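Local coordinates for protein probable transcriptional regulator (Vibrio vulnificus, PDB 4GHJ) that probably binds DNA and regulates transcription as a helix-turn-helix protein of the XRE-like family, at residues 39-44 with 81-86. Residues are numbered along the deposited sequence; the frame is centred on the assembly and turned at random.
Sequences DRLKQA and AILMAL
Leu41 and Leu83 meet through their CD2 methyls, 4.0 Å between Leu41 CD2 and Leu83 CD2, with the two side chains crossing at about a right angle. The side-chain contacts are all apolar, and no hydrogen bond or salt bridge joins 39-44 to 81-86. Neither leucine has its CB aimed squarely at the other helix; each reaches it with the end of the side chain. In Leu41, CG lies beside the backbone N and anti to the carbonyl carbon (chi1 -74°), and the CD2 branch carries the contact. The same methyl also meets the branch methyl of Ile82, 4.3 Å from Leu41 CD2 to Ile82 CG2, and so touches two successive residues of the second helix.

One turn further along the first helix, Ala44 points its CB toward the other segment and meets the CD1 methyl of Leu86, with 4.2 Å from Ala44 CB to Leu86 CD1. That CD1 also makes a loose approach, 4.3 Å, to Leu41 O. All five touching residues are buried. The backbones come fairly close, 7.6 Å between Ala44 CA and Leu86 CA, where the small alanine faces Leu86; Leu41 CA and Leu83 CA are 8.1 Å apart.

Polar links lie at the margin: Arg48 NH1 is hydrogen-bonded to Ala44 O, and Arg48 NE makes a weak hydrogen bond to Leu86 O. Helix 30-47 thus packs on the C-terminal end of helix 76-85 near the centre of a strandless chain, consistent with the compact helical bundle of XRE-like domains, in which helices 52-59 and 63-69 are probably the helix-turn-helix pair. Helix 52-59 adds Val55, against Ile82 and Leu86, while Ile96 of the second subunit packs on Leu41, bringing this small core up to the dimer interface.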
ATOM      1  N   ASP B  39      -0.684   1.554 -12.284  1.00 24.35           N
ATOM      2  CA  ASP B  39      -0.366   2.421 -13.408  1.00 27.82           C
ATOM      3  C   ASP B  39       0.533   3.591 -12.989  1.00 29.56           C
ATOM      4  O   ASP B  39       1.415   4.019 -13.740  1.00 28.91           O
ATOM      5  CB  ASP B  39      -1.649   2.920 -14.050  1.00 30.35           C
ATOM      6  CG  ASP B  39      -1.423   3.530 -15.399  1.00 37.30           C
ATOM      7  OD1 ASP B  39      -0.553   3.035 -16.157  1.00 43.69           O
ATOM      8  OD2 ASP B  39      -2.165   4.480 -15.732  1.00 50.69           O
ATOM      9  N   ARG B  40       0.333   4.085 -11.772  1.00 20.51           N
ATOM     10  CA  ARG B  40       1.192   5.171 -11.231  1.00 21.40           C
ATOM     11  C   ARG B  40       2.610   4.664 -10.985  1.00 21.32           C
ATOM     12  O   ARG B  40       3.604   5.376 -11.236  1.00 20.20           O
ATOM     13  CB  ARG B  40       0.598   5.735  -9.938  1.00 23.65           C
ATOM     14  CG  ARG B  40      -0.740   6.453 -10.108  1.00 28.17           C
ATOM     15  CD  ARG B  40      -1.295   6.902  -8.735  1.00 31.98           C
ATOM     16  NE  ARG B  40      -2.701   7.315  -8.763  1.00 34.09           N
ATOM     17  CZ  ARG B  40      -3.407   7.635  -7.677  1.00 37.14           C
ATOM     18  NH1 ARG B  40      -2.839   7.624  -6.467  1.00 32.81           N
ATOM     19  NH2 ARG B  40      -4.689   7.966  -7.791  1.00 41.20           N
ATOM     20  N   LEU B  41       2.726   3.411 -10.531  1.00 21.31           N
ATOM     21  CA  LEU B  41       4.042   2.815 -10.299  1.00 20.79           C
ATOM     22  C   LEU B  41       4.747   2.682 -11.650  1.00 20.62           C
ATOM     23  O   LEU B  41       5.939   2.976 -11.759  1.00 20.54           O
ATOM     24  CB  LEU B  41       3.942   1.448  -9.601  1.00 21.21           C
ATOM     25  CG  LEU B  41       3.595   1.330  -8.107  1.00 23.60           C
ATOM     26  CD1 LEU B  41       3.325  -0.159  -7.757  1.00 23.16           C
ATOM     27  CD2 LEU B  41       4.707   1.885  -7.211  1.00 22.39           C
ATOM     28  N   LYS B  42       4.013   2.200 -12.664  1.00 19.72           N
ATOM     29  CA  LYS B  42       4.550   2.087 -14.022  1.00 20.88           C
ATOM     30  C   LYS B  42       5.061   3.442 -14.556  1.00 21.98           C
ATOM     31  O   LYS B  42       6.183   3.509 -15.064  1.00 23.01           O
ATOM     32  CB  LYS B  42       3.510   1.496 -14.985  1.00 21.69           C
ATOM     33  CG  LYS B  42       3.912   1.488 -16.453  1.00 26.06           C
ATOM     34  CD  LYS B  42       2.800   0.898 -17.341  1.00 29.49           C
ATOM     35  CE  LYS B  42       3.225   0.890 -18.789  1.00 32.61           C
ATOM     36  NZ  LYS B  42       2.091   0.595 -19.688  1.00 35.32           N
ATOM     37  N   GLN B  43       4.260   4.493 -14.452  0.50 22.23           N
ATOM     38  CA  GLN B  43       4.680   5.805 -14.980  0.50 22.89           C
ATOM     39  C   GLN B  43       5.824   6.442 -14.165  0.50 22.83           C
ATOM     40  O   GLN B  43       6.642   7.179 -14.722  0.50 22.04           O
ATOM     41  CB  GLN B  43       3.490   6.746 -15.128  0.50 24.91           C
ATOM     42  CG  GLN B  43       2.399   6.205 -16.066  0.50 24.17           C
ATOM     43  CD  GLN B  43       2.913   5.853 -17.479  0.50 27.93           C
ATOM     44  OE1 GLN B  43       3.835   6.481 -18.007  0.50 28.93           O
ATOM     45  NE2 GLN B  43       2.280   4.873 -18.100  0.50 25.65           N
ATOM     46  N   ALA B  44       5.885   6.164 -12.863  1.00 21.97           N
ATOM     47  CA  ALA B  44       7.007   6.646 -12.029  1.00 21.83           C
ATOM     48  C   ALA B  44       8.303   5.977 -12.528  1.00 21.09           C
ATOM     49  O   ALA B  44       9.337   6.614 -12.652  1.00 22.68           O
ATOM     50  CB  ALA B  44       6.765   6.350 -10.538  1.00 20.85           C
ATOM     51  N   ALA B  81       9.359  -1.859  -1.255  1.00 20.06           N
ATOM     52  CA  ALA B  81      10.645  -2.171  -1.888  1.00 21.06           C
ATOM     53  C   ALA B  81      10.748  -1.535  -3.273  1.00 20.50           C
ATOM     54  O   ALA B  81      11.815  -1.067  -3.652  1.00 21.79           O
ATOM     55  CB  ALA B  81      10.839  -3.676  -1.994  1.00 20.91           C
ATOM     56  N   ILE B  82       9.650  -1.556  -4.037  1.00 21.21           N
ATOM     57  CA  ILE B  82       9.604  -0.928  -5.374  1.00 19.28           C
ATOM     58  C   ILE B  82       9.744   0.580  -5.245  1.00 20.90           C
ATOM     59  O   ILE B  82      10.519   1.191  -5.990  1.00 21.90           O
ATOM     60  CB  ILE B  82       8.346  -1.340  -6.169  1.00 18.33           C
ATOM     61  CG1 ILE B  82       8.396  -2.851  -6.461  1.00 18.25           C
ATOM     62  CG2 ILE B  82       8.195  -0.539  -7.494  1.00 21.04           C
ATOM     63  CD1 ILE B  82       7.122  -3.423  -7.190  1.00 19.61           C
ATOM     64  N   LEU B  83       9.030   1.182  -4.291  1.00 19.31           N
ATOM     65  CA  LEU B  83       9.171   2.622  -4.028  1.00 20.98           C
ATOM     66  C   LEU B  83      10.621   2.995  -3.650  1.00 21.82           C
ATOM     67  O   LEU B  83      11.129   4.050  -4.082  1.00 23.22           O
ATOM     68  CB  LEU B  83       8.226   3.095  -2.939  1.00 20.58           C
ATOM     69  CG  LEU B  83       6.730   3.096  -3.234  1.00 22.26           C
ATOM     70  CD1 LEU B  83       5.970   3.443  -1.950  1.00 21.75           C
ATOM     71  CD2 LEU B  83       6.399   4.053  -4.344  1.00 22.50           C
HETATM   72  N   MSE B  84      11.255   2.158  -2.836  0.70 21.53           N
HETATM   73  CA  MSE B  84      12.652   2.372  -2.425  0.70 23.03           C
HETATM   74  C   MSE B  84      13.592   2.326  -3.647  0.70 23.18           C
HETATM   75  O   MSE B  84      14.502   3.141  -3.767  0.70 23.50           O
HETATM   76  CB  MSE B  84      13.060   1.321  -1.389  0.70 23.87           C
HETATM   77  CG  MSE B  84      12.329   1.443  -0.038  0.70 26.08           C
HETATM   78 SE   MSE B  84      12.664  -0.066   1.145  0.70 28.45          SE
HETATM   79  CE  MSE B  84      14.599   0.085   1.278  0.70 30.26           C
ATOM     80  N   ALA B  85      13.344   1.379  -4.555  1.00 23.60           N
ATOM     81  CA  ALA B  85      14.124   1.256  -5.804  1.00 25.34           C
ATOM     82  C   ALA B  85      13.969   2.510  -6.688  1.00 25.18           C
ATOM     83  O   ALA B  85      14.884   2.876  -7.359  1.00 25.85           O
ATOM     84  CB  ALA B  85      13.721  -0.009  -6.581  1.00 26.19           C
ATOM     85  N   LEU B  86      12.805   3.161  -6.652  1.00 23.60           N
ATOM     86  CA  LEU B  86      12.546   4.379  -7.418  1.00 24.32           C
ATOM     87  C   LEU B  86      12.893   5.670  -6.638  1.00 24.87           C
ATOM     88  O   LEU B  86      12.655   6.774  -7.124  1.00 25.36           O
ATOM     89  CB  LEU B  86      11.066   4.410  -7.821  1.00 23.16           C
ATOM     90  CG  LEU B  86      10.566   3.258  -8.680  1.00 24.56           C
ATOM     91  CD1 LEU B  86       9.044   3.307  -8.824  1.00 26.18           C
ATOM     92  CD2 LEU B  86      11.243   3.288 -10.037  1.00 26.71           C
TER